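Local coordinates for oxidoreductase (Methanosarcina mazei, PDB 3KA7), which binds flavin-adenine dinucleotide and, as a member of the flavin-containing amine oxidoreductase family, probably carries out a redox reaction whose substrate is not established, at residues 286-292 and 357-363; 303-307 and 345-349; 45-49 and 321-327; 76-81 and 186-192. All coordinates share one frame; numbering follows the deposited sequence.

Interaction 1. Residues 286-292 and 357-363; sequences LAADEPL and FPGKRYE
Leu292 drives its side chain into the bend made by Phe357, Lys360 and Tyr362, and this is where the contact is tight. Its CB sits over one face of the Phe357 ring, 3.9 Å from the centroid and shifted toward the rim, a CH-pi contact. CD2 runs on to Lys360 CB, at 3.5 Å a close carbon pair, the two side chains running antiparallel past one another. Leu286 runs alongside Tyr362, its CD1 over one face of the tyrosine ring. These apolar groups join the end of helix 342-356 and the type II turn from Phe357 to Lys360 to the edge of the mixed sheet, where strand 362-370 is outermost and runs antiparallel to strand 280-288. Ala287 and Glu363 form the hydrogen-bonded pair, with Ala287 N 2.8 Å from Glu363 O, and Ala288 faces Tyr362 as the non-hydrogen-bonded pair. Beyond the strands the contact turns polar and looser. Glu290, extended beyond CG, uses the anti lone pair of OE2 to take the amide of Arg361 (OE2 to N 2.8 Å), while OE1 makes a long salt bridge to Lys360 NZ at 4.0 Å. Without this carboxylate, as with an alanine here, the Arg361 amide would probably lose its acceptor and Lys360 a distant partner charge. One water donates to both Glu290 OE1 and Pro291 O; another lies within hydrogen-bonding distance of Ala287 O and Glu363 OE1.

Interaction 2. Residues 303-307 and 345-349; sequences YTRRI and EIEMG
Arg306 reaches from its loop onto helix 342-356 and lies between Glu345 and Met348, a selenomethionine, one helical turn apart. Its CB starts toward the helix, and CG comes 3.9 Å from Met348 CB. A bend at the next torsion (chi2 -69°) then carries the chain over toward Glu345: CD lies 3.6 Å from Glu345 OE1, and NE follows at 3.3 Å from the same oxygen. At the end of the chain the model places the carboxylate over one face of the guanidinium and the selenium over the opposite face, but this layering is doubtful because the atoms are too close. Arg306 and Glu345 are paired as a salt bridge, its geometry likewise uncertain because NH1 is modelled too near its neighbours. The loop concerned joins two antiparallel strands of the mixed sheet, 298-300 and 307-311, and the contact seats it against the helix that follows strand 326-334. Arg305 also packs on Met348, with CD 3.6 Å from Met348 O; its guanidinium goes on to salt bridges with Asp352 and Glu355 farther along the same helix. Asp352 OD2 also accepts the backbone amides of Arg306 and Ile307. Ile307 CD1 rests 3.3 Å from Gly349 O, and Thr304 OG1 donates to Ile307 O at 2.6 Å.

Interaction 3. Residues 45-49 and 321-327; sequences KGFQL and APPGKHL
The ring of Phe47 takes Pro322 squarely on one face: Pro322 CD stands 3.5 Å from the ring centroid and only 6° off the normal, a CH-pi contact over the centre, with the two side chains crossing at about a right angle. Apolar contacts continue round the ring. Ala321 CB meets CE1 of Phe47 at 3.5 Å, while Leu327 CB lies at the edge, near the ring plane. Turning CG away from the carbonyl carbon (chi1 -73°) brings the phenyl group into this corner. Farther along, Leu49 CD2 touches Leu327 CD1 at 3.4 Å, which is tight for two carbons. Cutting the Phe47 ring back to an alanine here is likely to open a gap beside Pro322 CD and Ala321 CB. Polar atoms contribute little here. Pro322 CD comes 3.2 Å from Gly46 O, and Leu327 CD2 packs on Gln48 O, a buried carbonyl with no polar partner in the model. Just outside the contact, Gln48 pairs through its backbone with Leu320. The arrangement is a hairpin meeting a sheet: strand 47-50, paired antiparallel with strand 41-44, lies against the type II turn from Pro322 to Lys325 and the start of strand 326-334 in the mixed sheet.

Interaction 4. Residues 76-81 and 186-192; sequences VNIVRS and GGTGIPE
Asn77 and Glu192 meet at one end of a small two-stranded antiparallel sheet, in which strand 78-80 runs beside strand 189-191 at an angle of 160°. Val79 and Ile190 exchange both their amide bonds as the hydrogen-bonded pair, Val79 N coming to Ile190 O from above the carbonyl plane, and Glu192 N gives a nearly straight bond to Asn77 O at 2.8 Å. Both end residues carry CG opposite their own backbone N, and the glutamate stays extended beyond CG. The two side chains approach obliquely, with amide and carboxylate planes 86° apart, and Asn77 ND2 makes only a weak bond to Glu192 OE1 at 3.4 Å. Ile78 and Pro191 share the other face of the sheet from Val79 and Ile190; Ile78 packs on Ala66 of helix 64-71, and Pro191 on Ile198 of helix 195-208.

At the other end Arg80 folds back along the opposing segment 186-192. A bend at chi2 (66°) brings CD to 3.2 Å from Thr188 O, and a second at chi3 turns one guanidinium face over Gly186 CA and Gly187 N. Ser81 sits beside Met56, a residue of the flavin-adenine dinucleotide site, and its OG is hydrogen-bonded to Thr296 O. Ser81 N bonds to Thr188 O. Thr188 holds OG1 between its backbone N and carbonyl carbon, Ser81 holds OG opposite its carbonyl carbon, and Ser81 OG lies 2.9 Å from Thr188 OG1, with Ser81 CB 3.0 Å from that same Thr188 OG1.

Interactions 1 and 3 touch, with centres 13 Å apart, because strands 280-288 and 326-334 are neighbours in the mixed sheet: Ala288 O lies 2.9 Å from His326 N, a probable hydrogen bond, and Ala287 CB packs 3.5 Å from Phe47 CZ. Interaction 2 lies on helix 342-356, which runs into the 357-363 segment of interaction 1; their nearest atoms are about 7 Å apart. Interaction 4 stands apart, its centre 19 Å from that of interaction 3, and comes nearest the cofactor: the Thr188 side chain is about 8 Å from the flavin-adenine dinucleotide, against about 11 Å for Leu49, 12 Å for Ile307 and 14 Å for Leu286.

Interaction 1. Residues 286-292 and 357-363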
loop_
_atom_site.group_PDB
_atom_site.type_symbol
_atom_site.label_atom_id
_atom_site.label_comp_id
_atom_site.label_asym_id
_atom_site.label_seq_id
_atom_site.Cartn_x
_atom_site.Cartn_y
_atom_site.Cartn_z
ATOM N N LEU A 286 8.372 -7.271 -15.247
ATOM C CA LEU A 286 8.708 -8.117 -16.395
ATOM C C LEU A 286 8.060 -7.559 -17.643
ATOM O O LEU A 286 6.909 -7.136 -17.610
ATOM C CB LEU A 286 8.207 -9.550 -16.172
ATOM C CG LEU A 286 8.592 -10.221 -14.847
ATOM C CD1 LEU A 286 7.977 -11.611 -14.752
ATOM C CD2 LEU A 286 10.115 -10.285 -14.657
ATOM N N ALA A 287 8.812 -7.549 -18.741
ATOM C CA ALA A 287 8.257 -7.212 -20.034
ATOM C C ALA A 287 7.903 -8.551 -20.672
ATOM O O ALA A 287 8.777 -9.260 -21.140
ATOM C CB ALA A 287 9.290 -6.469 -20.861
ATOM N N ALA A 288 6.632 -8.924 -20.643
ATOM C CA ALA A 288 6.247 -10.261 -21.089
ATOM C C ALA A 288 5.776 -10.253 -22.542
ATOM O O ALA A 288 5.079 -9.347 -22.952
ATOM C CB ALA A 288 5.165 -10.831 -20.174
ATOM N N ASP A 289 6.156 -11.283 -23.302
ATOM C CA ASP A 289 5.739 -11.413 -24.706
ATOM C C ASP A 289 4.477 -12.269 -24.828
ATOM O O ASP A 289 4.001 -12.548 -25.942
ATOM C CB ASP A 289 6.855 -12.052 -25.523
ATOM C CG ASP A 289 8.144 -11.289 -25.425
ATOM O OD1 ASP A 289 8.255 -10.250 -26.096
ATOM O OD2 ASP A 289 9.040 -11.721 -24.666
ATOM N N GLU A 290 3.945 -12.682 -23.681
ATOM C CA GLU A 290 2.726 -13.468 -23.603
ATOM C C GLU A 290 2.167 -13.279 -22.195
ATOM O O GLU A 290 2.903 -12.896 -21.298
ATOM C CB GLU A 290 3.037 -14.944 -23.832
ATOM C CG GLU A 290 3.964 -15.557 -22.775
ATOM C CD GLU A 290 4.258 -17.019 -23.038
ATOM O OE1 GLU A 290 3.317 -17.759 -23.403
ATOM O OE2 GLU A 290 5.424 -17.434 -22.868
ATOM N N PRO A 291 0.865 -13.527 -22.001
ATOM C CA PRO A 291 0.320 -13.426 -20.647
ATOM C C PRO A 291 1.011 -14.400 -19.684
ATOM O O PRO A 291 1.289 -15.545 -20.046
ATOM C CB PRO A 291 -1.157 -13.802 -20.831
ATOM C CG PRO A 291 -1.440 -13.569 -22.265
ATOM C CD PRO A 291 -0.168 -13.854 -23.000
ATOM N N LEU A 292 1.306 -13.940 -18.467
ATOM C CA LEU A 292 1.897 -14.807 -17.462
ATOM C C LEU A 292 0.880 -15.102 -16.364
ATOM O O LEU A 292 0.831 -16.220 -15.855
ATOM C CB LEU A 292 3.173 -14.180 -16.876
ATOM C CG LEU A 292 4.283 -13.878 -17.882
ATOM C CD1 LEU A 292 5.432 -13.111 -17.210
ATOM C CD2 LEU A 292 4.799 -15.151 -18.550
ATOM N N PHE A 357 7.196 -19.300 -13.585
ATOM C CA PHE A 357 6.860 -19.109 -14.989
ATOM C C PHE A 357 7.779 -19.913 -15.908
ATOM O O PHE A 357 8.359 -19.357 -16.830
ATOM C CB PHE A 357 6.958 -17.619 -15.334
ATOM C CG PHE A 357 5.968 -16.758 -14.597
ATOM C CD1 PHE A 357 4.613 -17.047 -14.653
ATOM C CD2 PHE A 357 6.389 -15.655 -13.868
ATOM C CE1 PHE A 357 3.685 -16.257 -13.995
ATOM C CE2 PHE A 357 5.459 -14.857 -13.197
ATOM C CZ PHE A 357 4.115 -15.160 -13.264
ATOM N N PRO A 358 7.906 -21.224 -15.661
ATOM C CA PRO A 358 8.847 -22.014 -16.442
ATOM C C PRO A 358 8.559 -21.987 -17.950
ATOM O O PRO A 358 7.416 -22.153 -18.379
ATOM C CB PRO A 358 8.685 -23.432 -15.868
ATOM C CG PRO A 358 7.301 -23.467 -15.334
ATOM C CD PRO A 358 7.103 -22.064 -14.752
ATOM N N GLY A 359 9.601 -21.759 -18.739
ATOM C CA GLY A 359 9.482 -21.833 -20.193
ATOM C C GLY A 359 8.745 -20.671 -20.827
ATOM O O GLY A 359 8.566 -20.636 -22.049
ATOM N N LYS A 360 8.337 -19.696 -20.023
ATOM C CA LYS A 360 7.606 -18.553 -20.557
ATOM C C LYS A 360 8.549 -17.517 -21.157
ATOM O O LYS A 360 9.739 -17.455 -20.817
ATOM C CB LYS A 360 6.712 -17.912 -19.487
ATOM C CG LYS A 360 5.632 -18.833 -18.972
ATOM C CD LYS A 360 4.547 -19.068 -20.015
ATOM C CE LYS A 360 3.311 -19.687 -19.380
ATOM N NZ LYS A 360 2.362 -20.186 -20.429
ATOM N N ARG A 361 8.005 -16.705 -22.049
ATOM C CA ARG A 361 8.786 -15.736 -22.795
ATOM C C ARG A 361 8.637 -14.345 -22.183
ATOM O O ARG A 361 7.613 -13.692 -22.341
ATOM C CB ARG A 361 8.319 -15.739 -24.257
ATOM C CG ARG A 361 9.015 -14.758 -25.169
ATOM C CD ARG A 361 10.503 -14.784 -24.962
ATOM N NE ARG A 361 11.151 -15.873 -25.678
ATOM C CZ ARG A 361 11.740 -15.746 -26.867
ATOM N NH1 ARG A 361 11.751 -14.578 -27.494
ATOM N NH2 ARG A 361 12.312 -16.795 -27.433
ATOM N N TYR A 362 9.667 -13.900 -21.471
ATOM C CA TYR A 362 9.661 -12.556 -20.883
ATOM C C TYR A 362 11.094 -12.108 -20.634
ATOM O O TYR A 362 12.020 -12.913 -20.697
ATOM C CB TYR A 362 8.889 -12.548 -19.549
ATOM C CG TYR A 362 9.515 -13.459 -18.519
ATOM C CD1 TYR A 362 10.505 -12.993 -17.659
ATOM C CD2 TYR A 362 9.135 -14.789 -18.418
ATOM C CE1 TYR A 362 11.101 -13.829 -16.742
ATOM C CE2 TYR A 362 9.724 -15.633 -17.501
ATOM C CZ TYR A 362 10.706 -15.139 -16.661
ATOM O OH TYR A 362 11.302 -15.968 -15.752
ATOM N N GLU A 363 11.262 -10.823 -20.350
ATOM C CA GLU A 363 12.541 -10.294 -19.914
ATOM C C GLU A 363 12.318 -9.469 -18.656
ATOM O O GLU A 363 11.273 -8.837 -18.483
ATOM C CB GLU A 363 13.161 -9.410 -20.997
ATOM C CG GLU A 363 13.359 -10.112 -22.341
ATOM C CD GLU A 363 13.581 -9.136 -23.487
ATOM O OE1 GLU A 363 12.751 -8.212 -23.664
ATOM O OE2 GLU A 363 14.581 -9.304 -24.225
HETATM O O HOH W 1 9.987 -8.880 -23.542
HETATM O O HOH W 2 1.060 -17.463 -21.912
#

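Interaction 2. Residues 303-307 and 345-349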
loop_
_atom_site.group_PDB
_atom_site.type_symbol
_atom_site.label_atom_id
_atom_site.label_comp_id
_atom_site.label_asym_id
_atom_site.label_seq_id
_atom_site.Cartn_x
_atom_site.Cartn_y
_atom_site.Cartn_z
ATOM N N TYR A 303 4.622 -20.922 -2.580
ATOM C CA TYR A 303 5.700 -21.917 -2.497
ATOM C C TYR A 303 6.970 -21.489 -3.229
ATOM O O TYR A 303 7.420 -22.156 -4.168
ATOM C CB TYR A 303 5.199 -23.296 -2.970
ATOM C CG TYR A 303 4.207 -23.862 -1.983
ATOM C CD1 TYR A 303 4.615 -24.740 -0.994
ATOM C CD2 TYR A 303 2.869 -23.465 -2.011
ATOM C CE1 TYR A 303 3.716 -25.240 -0.053
ATOM C CE2 TYR A 303 1.948 -23.961 -1.073
ATOM C CZ TYR A 303 2.387 -24.840 -0.096
ATOM O OH TYR A 303 1.497 -25.332 0.835
ATOM N N THR A 304 7.534 -20.370 -2.784
ATOM C CA THR A 304 8.711 -19.767 -3.383
ATOM C C THR A 304 9.726 -19.470 -2.289
ATOM O O THR A 304 9.433 -19.619 -1.092
ATOM C CB THR A 304 8.351 -18.419 -3.974
ATOM O OG1 THR A 304 7.811 -17.602 -2.926
ATOM C CG2 THR A 304 7.296 -18.579 -5.089
ATOM N N ARG A 305 10.905 -19.006 -2.699
ATOM C CA ARG A 305 11.909 -18.500 -1.756
ATOM C C ARG A 305 11.498 -17.142 -1.194
ATOM O O ARG A 305 11.623 -16.902 0.007
ATOM C CB ARG A 305 13.258 -18.321 -2.453
ATOM C CG ARG A 305 13.845 -19.587 -3.062
ATOM C CD ARG A 305 14.818 -19.234 -4.179
ATOM N NE ARG A 305 15.312 -20.433 -4.846
ATOM C CZ ARG A 305 14.626 -21.108 -5.762
ATOM N NH1 ARG A 305 13.420 -20.699 -6.139
ATOM N NH2 ARG A 305 15.149 -22.196 -6.307
ATOM N N ARG A 306 11.009 -16.261 -2.068
ATOM C CA ARG A 306 10.746 -14.863 -1.695
ATOM C C ARG A 306 9.493 -14.247 -2.330
ATOM O O ARG A 306 8.769 -13.507 -1.667
ATOM C CB ARG A 306 11.951 -13.984 -2.028
ATOM C CG ARG A 306 13.135 -14.202 -1.115
ATOM C CD ARG A 306 12.787 -13.690 0.260
ATOM N NE ARG A 306 13.671 -14.158 1.318
ATOM C CZ ARG A 306 14.985 -14.055 1.295
ATOM N NH1 ARG A 306 15.567 -13.486 0.248
ATOM N NH2 ARG A 306 15.719 -14.498 2.317
ATOM N N ILE A 307 9.254 -14.503 -3.614
ATOM C CA ILE A 307 8.123 -13.844 -4.304
ATOM C C ILE A 307 6.782 -14.240 -3.681
ATOM O O ILE A 307 6.502 -15.425 -3.494
ATOM C CB ILE A 307 8.135 -14.125 -5.821
ATOM C CG1 ILE A 307 9.334 -13.402 -6.459
ATOM C CG2 ILE A 307 6.857 -13.615 -6.469
ATOM C CD1 ILE A 307 9.512 -13.655 -7.961
ATOM N N GLU A 345 18.794 -11.067 -1.895
ATOM C CA GLU A 345 17.326 -11.137 -1.917
ATOM C C GLU A 345 16.807 -11.129 -3.358
ATOM O O GLU A 345 15.946 -11.919 -3.727
ATOM C CB GLU A 345 16.713 -9.986 -1.116
ATOM C CG GLU A 345 17.065 -10.019 0.374
ATOM C CD GLU A 345 16.369 -11.147 1.120
ATOM O OE1 GLU A 345 15.123 -11.144 1.184
ATOM O OE2 GLU A 345 17.069 -12.038 1.662
ATOM N N ILE A 346 17.345 -10.226 -4.162
ATOM C CA ILE A 346 16.977 -10.125 -5.564
ATOM C C ILE A 346 17.305 -11.420 -6.304
ATOM O O ILE A 346 16.494 -11.937 -7.087
ATOM C CB ILE A 346 17.689 -8.930 -6.233
ATOM C CG1 ILE A 346 17.131 -7.623 -5.683
ATOM C CG2 ILE A 346 17.516 -8.983 -7.740
ATOM C CD1 ILE A 346 17.984 -6.411 -6.008
ATOM N N GLU A 347 18.489 -11.965 -6.040
ATOM C CA GLU A 347 18.895 -13.217 -6.671
ATOM C C GLU A 347 17.851 -14.299 -6.421
ATOM O O GLU A 347 17.524 -15.076 -7.315
ATOM C CB GLU A 347 20.244 -13.695 -6.125
ATOM C CG GLU A 347 21.439 -12.819 -6.464
ATOM C CD GLU A 347 22.681 -13.189 -5.640
ATOM O OE1 GLU A 347 22.875 -14.393 -5.350
ATOM O OE2 GLU A 347 23.461 -12.281 -5.275
HETATM N N MSE A 348 17.341 -14.361 -5.196
HETATM C CA MSE A 348 16.376 -15.393 -4.853
HETATM C C MSE A 348 15.067 -15.195 -5.600
HETATM O O MSE A 348 14.439 -16.167 -6.034
HETATM C CB MSE A 348 16.139 -15.408 -3.349
HETATM C CG MSE A 348 17.248 -16.084 -2.595
HETATM SE SE MSE A 348 16.907 -15.868 -0.701
HETATM C CE MSE A 348 18.365 -14.662 -0.260
ATOM N N GLY A 349 14.654 -13.940 -5.749
ATOM C CA GLY A 349 13.436 -13.627 -6.493
ATOM C C GLY A 349 13.569 -14.053 -7.949
ATOM O O GLY A 349 12.640 -14.600 -8.548
#

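Interaction 3. Residues 45-49 and 321-327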
loop_
_atom_site.group_PDB
_atom_site.type_symbol
_atom_site.label_atom_id
_atom_site.label_comp_id
_atom_site.label_asym_id
_atom_site.label_seq_id
_atom_site.Cartn_x
_atom_site.Cartn_y
_atom_site.Cartn_z
ATOM N N LYS A 45 10.965 2.560 -21.058
ATOM C CA LYS A 45 11.058 1.706 -22.241
ATOM C C LYS A 45 9.706 1.353 -22.872
ATOM O O LYS A 45 9.486 0.223 -23.307
ATOM C CB LYS A 45 11.879 0.454 -21.921
ATOM C CG LYS A 45 13.322 0.799 -21.580
ATOM C CD LYS A 45 14.196 -0.422 -21.411
ATOM C CE LYS A 45 15.644 0.009 -21.170
ATOM N NZ LYS A 45 16.517 -1.132 -20.821
ATOM N N GLY A 46 8.804 2.327 -22.921
ATOM C CA GLY A 46 7.510 2.134 -23.554
ATOM C C GLY A 46 6.457 1.554 -22.625
ATOM O O GLY A 46 5.321 1.352 -23.033
ATOM N N PHE A 47 6.846 1.290 -21.378
ATOM C CA PHE A 47 5.932 0.771 -20.357
ATOM C C PHE A 47 5.576 1.865 -19.360
ATOM O O PHE A 47 6.396 2.744 -19.078
ATOM C CB PHE A 47 6.594 -0.371 -19.584
ATOM C CG PHE A 47 6.707 -1.651 -20.358
ATOM C CD1 PHE A 47 5.764 -2.657 -20.192
ATOM C CD2 PHE A 47 7.755 -1.858 -21.240
ATOM C CE1 PHE A 47 5.860 -3.852 -20.895
ATOM C CE2 PHE A 47 7.860 -3.051 -21.944
ATOM C CZ PHE A 47 6.911 -4.047 -21.775
ATOM N N GLN A 48 4.363 1.801 -18.818
ATOM C CA GLN A 48 3.992 2.652 -17.697
ATOM C C GLN A 48 4.217 1.871 -16.404
ATOM O O GLN A 48 3.315 1.201 -15.916
ATOM C CB GLN A 48 2.526 3.085 -17.794
ATOM C CG GLN A 48 2.243 4.110 -18.890
ATOM C CD GLN A 48 2.998 5.412 -18.680
ATOM O OE1 GLN A 48 3.858 5.784 -19.492
ATOM N NE2 GLN A 48 2.689 6.110 -17.590
ATOM N N LEU A 49 5.442 1.927 -15.893
ATOM C CA LEU A 49 5.746 1.335 -14.597
ATOM C C LEU A 49 5.231 2.310 -13.537
ATOM O O LEU A 49 4.500 3.251 -13.850
ATOM C CB LEU A 49 7.259 1.096 -14.459
ATOM C CG LEU A 49 7.914 0.239 -15.558
ATOM C CD1 LEU A 49 9.398 -0.081 -15.240
ATOM C CD2 LEU A 49 7.105 -1.045 -15.779
ATOM N N ALA A 321 1.490 -0.776 -21.639
ATOM C CA ALA A 321 2.610 -1.450 -22.267
ATOM C C ALA A 321 2.536 -1.270 -23.781
ATOM O O ALA A 321 1.464 -0.955 -24.314
ATOM C CB ALA A 321 2.605 -2.932 -21.926
ATOM N N PRO A 322 3.667 -1.481 -24.474
ATOM C CA PRO A 322 3.664 -1.481 -25.940
ATOM C C PRO A 322 2.798 -2.603 -26.492
ATOM O O PRO A 322 2.536 -3.588 -25.799
ATOM C CB PRO A 322 5.120 -1.790 -26.305
ATOM C CG PRO A 322 5.923 -1.476 -25.079
ATOM C CD PRO A 322 5.011 -1.708 -23.912
ATOM N N PRO A 323 2.398 -2.485 -27.769
ATOM C CA PRO A 323 1.626 -3.502 -28.477
ATOM C C PRO A 323 2.264 -4.893 -28.372
ATOM O O PRO A 323 3.477 -5.041 -28.541
ATOM C CB PRO A 323 1.664 -3.006 -29.934
ATOM C CG PRO A 323 1.769 -1.520 -29.804
ATOM C CD PRO A 323 2.657 -1.298 -28.604
ATOM N N GLY A 324 1.451 -5.897 -28.066
ATOM C CA GLY A 324 1.931 -7.278 -27.999
ATOM C C GLY A 324 2.805 -7.571 -26.790
ATOM O O GLY A 324 3.584 -8.531 -26.784
ATOM N N LYS A 325 2.702 -6.729 -25.768
ATOM C CA LYS A 325 3.453 -6.970 -24.540
ATOM C C LYS A 325 2.504 -6.913 -23.357
ATOM O O LYS A 325 1.480 -6.231 -23.414
ATOM C CB LYS A 325 4.560 -5.920 -24.352
ATOM C CG LYS A 325 5.682 -5.974 -25.391
ATOM C CD LYS A 325 6.311 -7.351 -25.461
ATOM C CE LYS A 325 7.315 -7.444 -26.607
ATOM N NZ LYS A 325 8.482 -6.535 -26.409
ATOM N N HIS A 326 2.834 -7.642 -22.297
ATOM C CA HIS A 326 2.141 -7.475 -21.023
ATOM C C HIS A 326 3.132 -6.950 -19.988
ATOM O O HIS A 326 4.336 -7.194 -20.082
ATOM C CB HIS A 326 1.529 -8.793 -20.530
ATOM C CG HIS A 326 0.173 -9.080 -21.096
ATOM N ND1 HIS A 326 -0.938 -8.325 -20.786
ATOM C CD2 HIS A 326 -0.250 -10.033 -21.962
ATOM C CE1 HIS A 326 -1.987 -8.799 -21.432
ATOM N NE2 HIS A 326 -1.600 -9.843 -22.145
ATOM N N LEU A 327 2.612 -6.210 -19.017
ATOM C CA LEU A 327 3.409 -5.771 -17.877
ATOM C C LEU A 327 3.048 -6.663 -16.710
ATOM O O LEU A 327 1.918 -6.625 -16.228
ATOM C CB LEU A 327 3.082 -4.321 -17.534
ATOM C CG LEU A 327 3.742 -3.717 -16.287
ATOM C CD1 LEU A 327 5.276 -3.922 -16.284
ATOM C CD2 LEU A 327 3.370 -2.240 -16.150
#

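Interaction 4. Residues 76-81 and 186-192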
loop_
_atom_site.group_PDB
_atom_site.type_symbol
_atom_site.label_atom_id
_atom_site.label_comp_id
_atom_site.label_asym_id
_atom_site.label_seq_id
_atom_site.Cartn_x
_atom_site.Cartn_y
_atom_site.Cartn_z
ATOM N N VAL A 76 -12.550 9.004 -12.497
ATOM C CA VAL A 76 -11.609 7.995 -12.976
ATOM C C VAL A 76 -12.236 6.615 -12.911
ATOM O O VAL A 76 -12.913 6.276 -11.940
ATOM C CB VAL A 76 -10.266 8.026 -12.212
ATOM C CG1 VAL A 76 -10.503 8.060 -10.717
ATOM C CG2 VAL A 76 -9.406 6.818 -12.596
ATOM N N ASN A 77 -12.028 5.846 -13.971
ATOM C CA ASN A 77 -12.612 4.527 -14.113
ATOM C C ASN A 77 -11.787 3.510 -13.348
ATOM O O ASN A 77 -10.605 3.332 -13.632
ATOM C CB ASN A 77 -12.652 4.136 -15.596
ATOM C CG ASN A 77 -13.276 2.770 -15.825
ATOM O OD1 ASN A 77 -14.217 2.385 -15.131
ATOM N ND2 ASN A 77 -12.764 2.037 -16.811
ATOM N N ILE A 78 -12.405 2.852 -12.371
ATOM C CA ILE A 78 -11.741 1.743 -11.687
ATOM C C ILE A 78 -12.480 0.461 -12.019
ATOM O O ILE A 78 -13.678 0.349 -11.752
ATOM C CB ILE A 78 -11.729 1.926 -10.160
ATOM C CG1 ILE A 78 -11.137 3.286 -9.785
ATOM C CG2 ILE A 78 -10.934 0.797 -9.507
ATOM C CD1 ILE A 78 -11.343 3.672 -8.330
ATOM N N VAL A 79 -11.777 -0.494 -12.610
ATOM C CA VAL A 79 -12.398 -1.766 -12.969
ATOM C C VAL A 79 -12.170 -2.805 -11.886
ATOM O O VAL A 79 -11.055 -2.929 -11.348
ATOM C CB VAL A 79 -11.882 -2.306 -14.300
ATOM C CG1 VAL A 79 -12.790 -3.433 -14.775
ATOM C CG2 VAL A 79 -11.822 -1.180 -15.355
ATOM N N ARG A 80 -13.230 -3.536 -11.548
ATOM C CA ARG A 80 -13.128 -4.630 -10.583
ATOM C C ARG A 80 -12.344 -5.800 -11.176
ATOM O O ARG A 80 -12.628 -6.256 -12.289
ATOM C CB ARG A 80 -14.522 -5.092 -10.135
ATOM C CG ARG A 80 -14.524 -6.277 -9.189
ATOM C CD ARG A 80 -13.898 -5.975 -7.837
ATOM N NE ARG A 80 -14.616 -4.929 -7.105
ATOM C CZ ARG A 80 -15.781 -5.095 -6.488
ATOM N NH1 ARG A 80 -16.387 -6.274 -6.510
ATOM N NH2 ARG A 80 -16.343 -4.079 -5.837
ATOM N N SER A 81 -11.351 -6.282 -10.434
ATOM C CA SER A 81 -10.519 -7.391 -10.892
ATOM C C SER A 81 -11.286 -8.716 -10.867
ATOM O O SER A 81 -12.225 -8.893 -10.091
ATOM C CB SER A 81 -9.296 -7.556 -9.987
ATOM O OG SER A 81 -8.400 -6.463 -10.060
ATOM N N GLY A 186 -15.466 -5.311 -1.090
ATOM C CA GLY A 186 -15.114 -6.129 -2.247
ATOM C C GLY A 186 -13.624 -6.238 -2.527
ATOM O O GLY A 186 -12.781 -5.754 -1.760
ATOM N N GLY A 187 -13.314 -6.892 -3.638
ATOM C CA GLY A 187 -11.949 -7.232 -3.997
ATOM C C GLY A 187 -11.213 -6.157 -4.778
ATOM O O GLY A 187 -11.665 -5.013 -4.894
ATOM N N THR A 188 -10.072 -6.551 -5.325
ATOM C CA THR A 188 -9.158 -5.600 -5.936
ATOM C C THR A 188 -9.738 -5.007 -7.213
ATOM O O THR A 188 -10.734 -5.495 -7.765
ATOM C CB THR A 188 -7.804 -6.263 -6.266
ATOM O OG1 THR A 188 -7.993 -7.247 -7.291
ATOM C CG2 THR A 188 -7.228 -6.948 -5.049
ATOM N N GLY A 189 -9.100 -3.943 -7.680
ATOM C CA GLY A 189 -9.454 -3.344 -8.951
ATOM C C GLY A 189 -8.292 -2.548 -9.511
ATOM O O GLY A 189 -7.306 -2.320 -8.819
ATOM N N ILE A 190 -8.421 -2.109 -10.760
ATOM C CA ILE A 190 -7.342 -1.391 -11.441
ATOM C C ILE A 190 -7.845 -0.079 -12.041
ATOM O O ILE A 190 -8.798 -0.071 -12.830
ATOM C CB ILE A 190 -6.725 -2.247 -12.578
ATOM C CG1 ILE A 190 -6.053 -3.508 -12.020
ATOM C CG2 ILE A 190 -5.728 -1.420 -13.410
ATOM C CD1 ILE A 190 -5.886 -4.596 -13.086
ATOM N N PRO A 191 -7.212 1.046 -11.672
ATOM C CA PRO A 191 -7.611 2.322 -12.257
ATOM C C PRO A 191 -7.151 2.452 -13.718
ATOM O O PRO A 191 -6.015 2.110 -14.050
ATOM C CB PRO A 191 -6.871 3.350 -11.386
ATOM C CG PRO A 191 -5.645 2.618 -10.930
ATOM C CD PRO A 191 -6.072 1.183 -10.748
ATOM N N GLU A 192 -8.018 2.971 -14.583
ATOM C CA GLU A 192 -7.599 3.305 -15.939
ATOM C C GLU A 192 -6.453 4.315 -15.877
ATOM O O GLU A 192 -6.538 5.304 -15.154
ATOM C CB GLU A 192 -8.774 3.903 -16.722
ATOM C CG GLU A 192 -8.529 3.990 -18.218
ATOM C CD GLU A 192 -9.709 4.573 -18.976
ATOM O OE1 GLU A 192 -10.869 4.275 -18.614
ATOM O OE2 GLU A 192 -9.467 5.328 -19.945
#